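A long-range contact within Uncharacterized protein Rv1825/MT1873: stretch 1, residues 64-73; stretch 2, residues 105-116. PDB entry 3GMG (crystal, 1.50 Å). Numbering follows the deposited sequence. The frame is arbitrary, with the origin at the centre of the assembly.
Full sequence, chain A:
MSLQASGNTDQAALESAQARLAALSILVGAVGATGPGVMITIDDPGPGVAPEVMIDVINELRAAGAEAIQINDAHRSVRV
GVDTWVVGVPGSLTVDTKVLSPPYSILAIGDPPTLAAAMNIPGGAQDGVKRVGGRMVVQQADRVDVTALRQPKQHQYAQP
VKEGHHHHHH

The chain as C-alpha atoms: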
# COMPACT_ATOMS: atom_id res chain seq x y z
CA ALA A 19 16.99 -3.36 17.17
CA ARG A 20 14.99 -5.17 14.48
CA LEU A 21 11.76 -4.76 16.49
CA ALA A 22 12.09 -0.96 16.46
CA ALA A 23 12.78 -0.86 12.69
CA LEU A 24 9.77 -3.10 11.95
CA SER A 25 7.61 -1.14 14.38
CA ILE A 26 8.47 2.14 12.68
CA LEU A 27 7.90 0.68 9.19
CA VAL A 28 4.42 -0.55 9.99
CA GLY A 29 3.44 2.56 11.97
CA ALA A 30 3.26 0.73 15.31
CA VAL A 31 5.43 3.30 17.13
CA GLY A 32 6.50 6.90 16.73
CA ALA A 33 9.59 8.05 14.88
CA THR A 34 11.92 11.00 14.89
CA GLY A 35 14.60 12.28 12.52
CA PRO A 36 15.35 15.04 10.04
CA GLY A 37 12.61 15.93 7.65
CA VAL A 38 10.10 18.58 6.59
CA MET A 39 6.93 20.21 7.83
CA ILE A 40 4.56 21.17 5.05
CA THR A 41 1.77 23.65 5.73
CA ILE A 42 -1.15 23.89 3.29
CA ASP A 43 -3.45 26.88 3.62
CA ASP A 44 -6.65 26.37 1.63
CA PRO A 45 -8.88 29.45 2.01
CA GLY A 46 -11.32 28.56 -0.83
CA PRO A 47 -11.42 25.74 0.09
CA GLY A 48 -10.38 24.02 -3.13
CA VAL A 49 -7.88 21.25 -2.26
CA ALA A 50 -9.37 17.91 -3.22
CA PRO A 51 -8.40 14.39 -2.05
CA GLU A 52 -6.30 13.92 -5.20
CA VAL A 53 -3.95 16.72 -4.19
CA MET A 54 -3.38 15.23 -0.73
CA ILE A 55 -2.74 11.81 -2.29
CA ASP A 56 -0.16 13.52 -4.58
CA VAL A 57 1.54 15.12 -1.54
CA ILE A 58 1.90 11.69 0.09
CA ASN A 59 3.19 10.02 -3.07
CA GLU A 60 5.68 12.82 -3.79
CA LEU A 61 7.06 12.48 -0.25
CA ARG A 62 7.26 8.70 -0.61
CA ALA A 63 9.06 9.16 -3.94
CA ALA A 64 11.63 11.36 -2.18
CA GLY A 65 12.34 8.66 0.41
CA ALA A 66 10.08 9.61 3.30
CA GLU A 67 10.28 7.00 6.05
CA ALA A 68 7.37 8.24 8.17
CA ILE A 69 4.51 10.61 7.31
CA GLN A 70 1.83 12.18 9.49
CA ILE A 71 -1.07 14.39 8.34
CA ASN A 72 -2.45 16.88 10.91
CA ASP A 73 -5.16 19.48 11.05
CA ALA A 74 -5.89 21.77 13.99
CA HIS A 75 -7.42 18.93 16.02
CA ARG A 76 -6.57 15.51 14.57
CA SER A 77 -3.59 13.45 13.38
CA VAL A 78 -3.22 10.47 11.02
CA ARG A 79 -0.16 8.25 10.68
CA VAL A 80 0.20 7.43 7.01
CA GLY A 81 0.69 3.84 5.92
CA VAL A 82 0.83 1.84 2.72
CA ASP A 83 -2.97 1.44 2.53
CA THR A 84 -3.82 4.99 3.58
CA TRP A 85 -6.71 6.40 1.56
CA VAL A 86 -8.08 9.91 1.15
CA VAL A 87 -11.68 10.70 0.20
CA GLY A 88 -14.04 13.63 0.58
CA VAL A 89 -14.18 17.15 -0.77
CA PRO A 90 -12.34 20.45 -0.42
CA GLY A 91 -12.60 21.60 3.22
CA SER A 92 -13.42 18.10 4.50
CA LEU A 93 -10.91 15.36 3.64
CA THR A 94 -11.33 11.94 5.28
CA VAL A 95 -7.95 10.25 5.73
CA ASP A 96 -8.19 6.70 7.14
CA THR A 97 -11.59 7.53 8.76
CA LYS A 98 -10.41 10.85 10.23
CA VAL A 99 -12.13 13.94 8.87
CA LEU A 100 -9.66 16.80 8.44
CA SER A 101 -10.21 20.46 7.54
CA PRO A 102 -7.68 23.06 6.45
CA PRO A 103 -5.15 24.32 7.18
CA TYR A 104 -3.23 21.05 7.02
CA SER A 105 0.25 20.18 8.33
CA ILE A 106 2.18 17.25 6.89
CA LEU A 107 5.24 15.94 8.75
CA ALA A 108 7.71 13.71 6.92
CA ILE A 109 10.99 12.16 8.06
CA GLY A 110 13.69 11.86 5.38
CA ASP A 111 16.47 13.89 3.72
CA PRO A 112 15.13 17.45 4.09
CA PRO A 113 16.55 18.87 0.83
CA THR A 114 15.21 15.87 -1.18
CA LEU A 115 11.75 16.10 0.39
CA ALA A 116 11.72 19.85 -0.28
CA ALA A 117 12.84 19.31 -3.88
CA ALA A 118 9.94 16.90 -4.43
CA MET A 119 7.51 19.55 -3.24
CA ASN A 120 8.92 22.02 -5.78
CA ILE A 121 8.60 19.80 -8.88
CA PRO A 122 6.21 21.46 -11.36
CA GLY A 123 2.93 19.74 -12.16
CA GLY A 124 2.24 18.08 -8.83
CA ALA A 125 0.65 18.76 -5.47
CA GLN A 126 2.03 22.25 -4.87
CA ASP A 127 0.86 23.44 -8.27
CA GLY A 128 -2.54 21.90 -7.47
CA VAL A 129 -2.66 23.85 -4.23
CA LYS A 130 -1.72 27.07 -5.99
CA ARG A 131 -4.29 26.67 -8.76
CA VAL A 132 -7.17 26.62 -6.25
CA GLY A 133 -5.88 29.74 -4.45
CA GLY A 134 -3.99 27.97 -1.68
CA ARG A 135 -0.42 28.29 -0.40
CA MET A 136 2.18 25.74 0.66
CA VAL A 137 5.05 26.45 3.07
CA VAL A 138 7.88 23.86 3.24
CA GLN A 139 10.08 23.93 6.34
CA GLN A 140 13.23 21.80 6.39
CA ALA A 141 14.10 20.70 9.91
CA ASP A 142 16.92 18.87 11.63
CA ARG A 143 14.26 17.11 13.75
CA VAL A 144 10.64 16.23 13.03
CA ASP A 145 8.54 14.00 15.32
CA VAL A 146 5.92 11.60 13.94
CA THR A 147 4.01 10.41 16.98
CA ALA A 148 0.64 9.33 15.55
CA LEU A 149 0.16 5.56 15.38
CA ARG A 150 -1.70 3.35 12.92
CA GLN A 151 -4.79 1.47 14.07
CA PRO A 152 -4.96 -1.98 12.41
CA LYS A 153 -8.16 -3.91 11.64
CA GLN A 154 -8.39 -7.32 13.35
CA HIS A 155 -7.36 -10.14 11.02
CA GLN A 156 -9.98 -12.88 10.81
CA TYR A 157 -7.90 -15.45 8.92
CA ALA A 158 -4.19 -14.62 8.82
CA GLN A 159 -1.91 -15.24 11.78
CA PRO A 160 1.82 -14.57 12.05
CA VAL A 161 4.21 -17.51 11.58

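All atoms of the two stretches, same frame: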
# COMPACT_ATOMS: atom_id res chain seq x y z
N ALA A 64 10.43 10.71 -2.67
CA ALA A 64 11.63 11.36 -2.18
C ALA A 64 12.27 10.67 -0.97
O ALA A 64 13.20 11.22 -0.37
CB ALA A 64 11.30 12.82 -1.79
N GLY A 65 11.74 9.51 -0.59
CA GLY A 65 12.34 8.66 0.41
C GLY A 65 11.82 8.86 1.83
O GLY A 65 12.46 8.44 2.78
N ALA A 66 10.66 9.49 1.98
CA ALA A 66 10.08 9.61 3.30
C ALA A 66 9.90 8.29 4.00
O ALA A 66 9.37 7.34 3.41
CB ALA A 66 8.73 10.35 3.24
N GLU A 67 10.34 8.22 5.24
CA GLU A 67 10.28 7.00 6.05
C GLU A 67 9.15 6.97 7.08
O GLU A 67 8.86 5.93 7.69
CB GLU A 67 11.64 6.77 6.72
CG GLU A 67 12.73 6.59 5.67
CD GLU A 67 14.13 6.41 6.23
OE1 GLU A 67 14.32 6.62 7.44
OE2 GLU A 67 15.04 6.01 5.44
N ALA A 68 8.53 8.13 7.32
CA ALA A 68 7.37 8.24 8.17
C ALA A 68 6.67 9.51 7.74
O ALA A 68 7.32 10.50 7.40
CB ALA A 68 7.77 8.31 9.66
N ILE A 69 5.33 9.47 7.71
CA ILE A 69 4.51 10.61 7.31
C ILE A 69 3.31 10.70 8.24
O ILE A 69 2.68 9.68 8.55
CB ILE A 69 4.03 10.51 5.84
CG1 ILE A 69 5.22 10.40 4.89
CG2 ILE A 69 3.18 11.74 5.43
CD1 ILE A 69 4.80 10.11 3.43
N GLN A 70 3.01 11.91 8.69
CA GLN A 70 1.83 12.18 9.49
C GLN A 70 1.09 13.37 8.90
O GLN A 70 1.69 14.36 8.53
CB GLN A 70 2.27 12.50 10.92
CG GLN A 70 1.16 12.78 11.90
CD GLN A 70 1.67 12.86 13.31
OE1 GLN A 70 2.45 12.01 13.77
NE2 GLN A 70 1.19 13.86 14.04
N ILE A 71 -0.24 13.27 8.82
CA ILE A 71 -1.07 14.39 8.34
C ILE A 71 -1.88 14.92 9.52
O ILE A 71 -2.58 14.15 10.16
CB ILE A 71 -2.00 13.95 7.21
CG1 ILE A 71 -1.17 13.41 6.04
CG2 ILE A 71 -2.89 15.11 6.75
CD1 ILE A 71 -1.97 12.75 4.95
N ASN A 72 -1.75 16.21 9.80
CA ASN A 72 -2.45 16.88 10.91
C ASN A 72 -3.41 17.92 10.37
O ASN A 72 -3.18 18.54 9.32
CB ASN A 72 -1.47 17.63 11.80
CG ASN A 72 -0.53 16.72 12.60
OD1 ASN A 72 -0.81 15.57 12.83
ND2 ASN A 72 0.57 17.30 13.10
N ASP A 73 -4.47 18.18 11.13
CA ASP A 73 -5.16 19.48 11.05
C ASP A 73 -5.13 20.09 12.44
O ASP A 73 -4.33 19.65 13.27
CB ASP A 73 -6.56 19.39 10.40
CG ASP A 73 -7.63 18.81 11.31
OD1 ASP A 73 -7.35 18.28 12.41
OD2 ASP A 73 -8.81 18.87 10.89
N SER A 105 -1.20 20.27 8.07
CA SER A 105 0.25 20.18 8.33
C SER A 105 0.67 18.76 8.04
O SER A 105 0.06 17.82 8.55
CB SER A 105 0.55 20.54 9.79
OG SER A 105 1.94 20.78 10.00
N ILE A 106 1.68 18.58 7.20
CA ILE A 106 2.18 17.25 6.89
C ILE A 106 3.61 17.17 7.38
O ILE A 106 4.42 18.01 7.01
CB ILE A 106 2.10 16.91 5.39
CG1 ILE A 106 0.65 17.05 4.88
CG2 ILE A 106 2.63 15.50 5.14
CD1 ILE A 106 0.35 18.40 4.25
N LEU A 107 3.89 16.18 8.20
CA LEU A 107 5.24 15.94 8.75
C LEU A 107 5.81 14.74 8.05
O LEU A 107 5.14 13.73 7.89
CB LEU A 107 5.17 15.66 10.24
CG LEU A 107 4.45 16.70 11.10
CD1 LEU A 107 4.26 16.17 12.51
CD2 LEU A 107 5.28 17.97 11.17
N ALA A 108 7.05 14.83 7.59
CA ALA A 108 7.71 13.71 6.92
C ALA A 108 9.16 13.64 7.35
O ALA A 108 9.85 14.66 7.40
CB ALA A 108 7.64 13.84 5.45
N ILE A 109 9.61 12.43 7.66
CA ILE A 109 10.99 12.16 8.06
C ILE A 109 11.74 11.61 6.87
O ILE A 109 11.29 10.66 6.23
CB ILE A 109 11.05 11.21 9.24
CG1 ILE A 109 10.52 11.88 10.52
CG2 ILE A 109 12.50 10.73 9.50
CD1 ILE A 109 10.23 10.94 11.67
N GLY A 110 12.87 12.23 6.55
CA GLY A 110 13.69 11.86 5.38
C GLY A 110 14.76 12.91 5.16
O GLY A 110 14.94 13.79 6.00
N ASP A 111 15.47 12.86 4.03
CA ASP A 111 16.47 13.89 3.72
C ASP A 111 15.76 15.21 3.42
O ASP A 111 15.05 15.33 2.41
CB ASP A 111 17.35 13.48 2.53
CG ASP A 111 18.38 14.52 2.23
OD1 ASP A 111 19.20 14.79 3.14
OD2 ASP A 111 18.34 15.11 1.13
N PRO A 112 15.95 16.23 4.28
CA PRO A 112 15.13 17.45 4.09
C PRO A 112 15.26 18.14 2.72
O PRO A 112 14.25 18.52 2.13
CB PRO A 112 15.57 18.35 5.27
CG PRO A 112 16.07 17.44 6.26
CD PRO A 112 16.75 16.33 5.50
N PRO A 113 16.48 18.27 2.16
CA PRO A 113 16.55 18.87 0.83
C PRO A 113 15.85 18.04 -0.28
O PRO A 113 15.29 18.64 -1.22
CB PRO A 113 18.07 18.96 0.59
CG PRO A 113 18.65 19.02 1.95
CD PRO A 113 17.82 18.12 2.77
N THR A 114 15.86 16.72 -0.17
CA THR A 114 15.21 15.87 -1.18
C THR A 114 13.69 15.98 -1.07
O THR A 114 13.00 16.10 -2.07
CB THR A 114 15.62 14.40 -1.04
OG1 THR A 114 17.05 14.32 -1.00
CG2 THR A 114 15.09 13.58 -2.20
N LEU A 115 13.19 15.93 0.17
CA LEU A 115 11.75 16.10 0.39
C LEU A 115 11.30 17.46 -0.08
O LEU A 115 10.27 17.57 -0.72
CB LEU A 115 11.42 15.93 1.89
CG LEU A 115 11.72 14.54 2.46
CD1 LEU A 115 11.63 14.52 3.99
CD2 LEU A 115 10.82 13.47 1.88
N ALA A 116 12.07 18.52 0.20
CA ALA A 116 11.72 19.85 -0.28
C ALA A 116 11.74 19.94 -1.79
O ALA A 116 10.87 20.54 -2.40
CB ALA A 116 12.62 20.90 0.34
O HOH W 1 14.72 11.05 1.91
O HOH W 2 2.02 19.93 12.73

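The antiparallel ladder goes out of step at one end: Ile109 O takes its hydrogen bond from Glu67 N (2.8 Å), a residue ahead of Ala68, while Ile109 N gives its own to Ala68 O (3.0 Å). Ala68 N is left between them, buried by the contact and without a partner anywhere in the model.

Past this irregularity the rule is plain pairing. The strands run at 170°, their axes approaching to 4.7 Å. Gln70 and Leu107 exchange two bonds, Gln70 N to Leu107 O and Leu107 N to Gln70 O, both 2.9 Å; Asn72 and Ser105 do the same, Asn72 N to Ser105 O at 2.7 Å and Ser105 N to Asn72 O at 2.9 Å. The intervening pairs, Ile69 with Ala108 and Ile71 with Ile106, bring their CA atoms closer instead, and Ile69 CA lies 3.2 Å from Leu107 O in a CA-H...O contact.

Alternation sorts the chemistry by face. Ile69, Ile71, Ile106 and Ala108 form an apolar face, where Ile69 CG2 meets Ile106 CG2 at 3.8 Å. The other carries Gln70, Asn72, Ser105 and Leu107 and is mixed: Gln70 NE2 donates to Asn72 OD1 (2.9 Å) along one strand, and a water links Asn72 ND2 (3.0 Å) to Ser105 OG (2.9 Å) across the two.

Beyond the strands, a helix start is packed against the loop. Asp111 caps it, OD2 accepting from Thr114 N (3.2 Å) and Thr114 OG1 (2.6 Å). Leu115 then reaches back, its CD2 lying 3.8 Å from Ala64 CB and 4.0 Å from Ala66 CB. A second water donates to Ala64 O (2.7 Å) and accepts from Asp111 N (2.9 Å). Both glycines suit their places: Gly65 has backbone angles that would jam a CB against the preceding carbonyl, and at Gly110 a CB would be crowded by Leu115 CD1, 3.0 Å away.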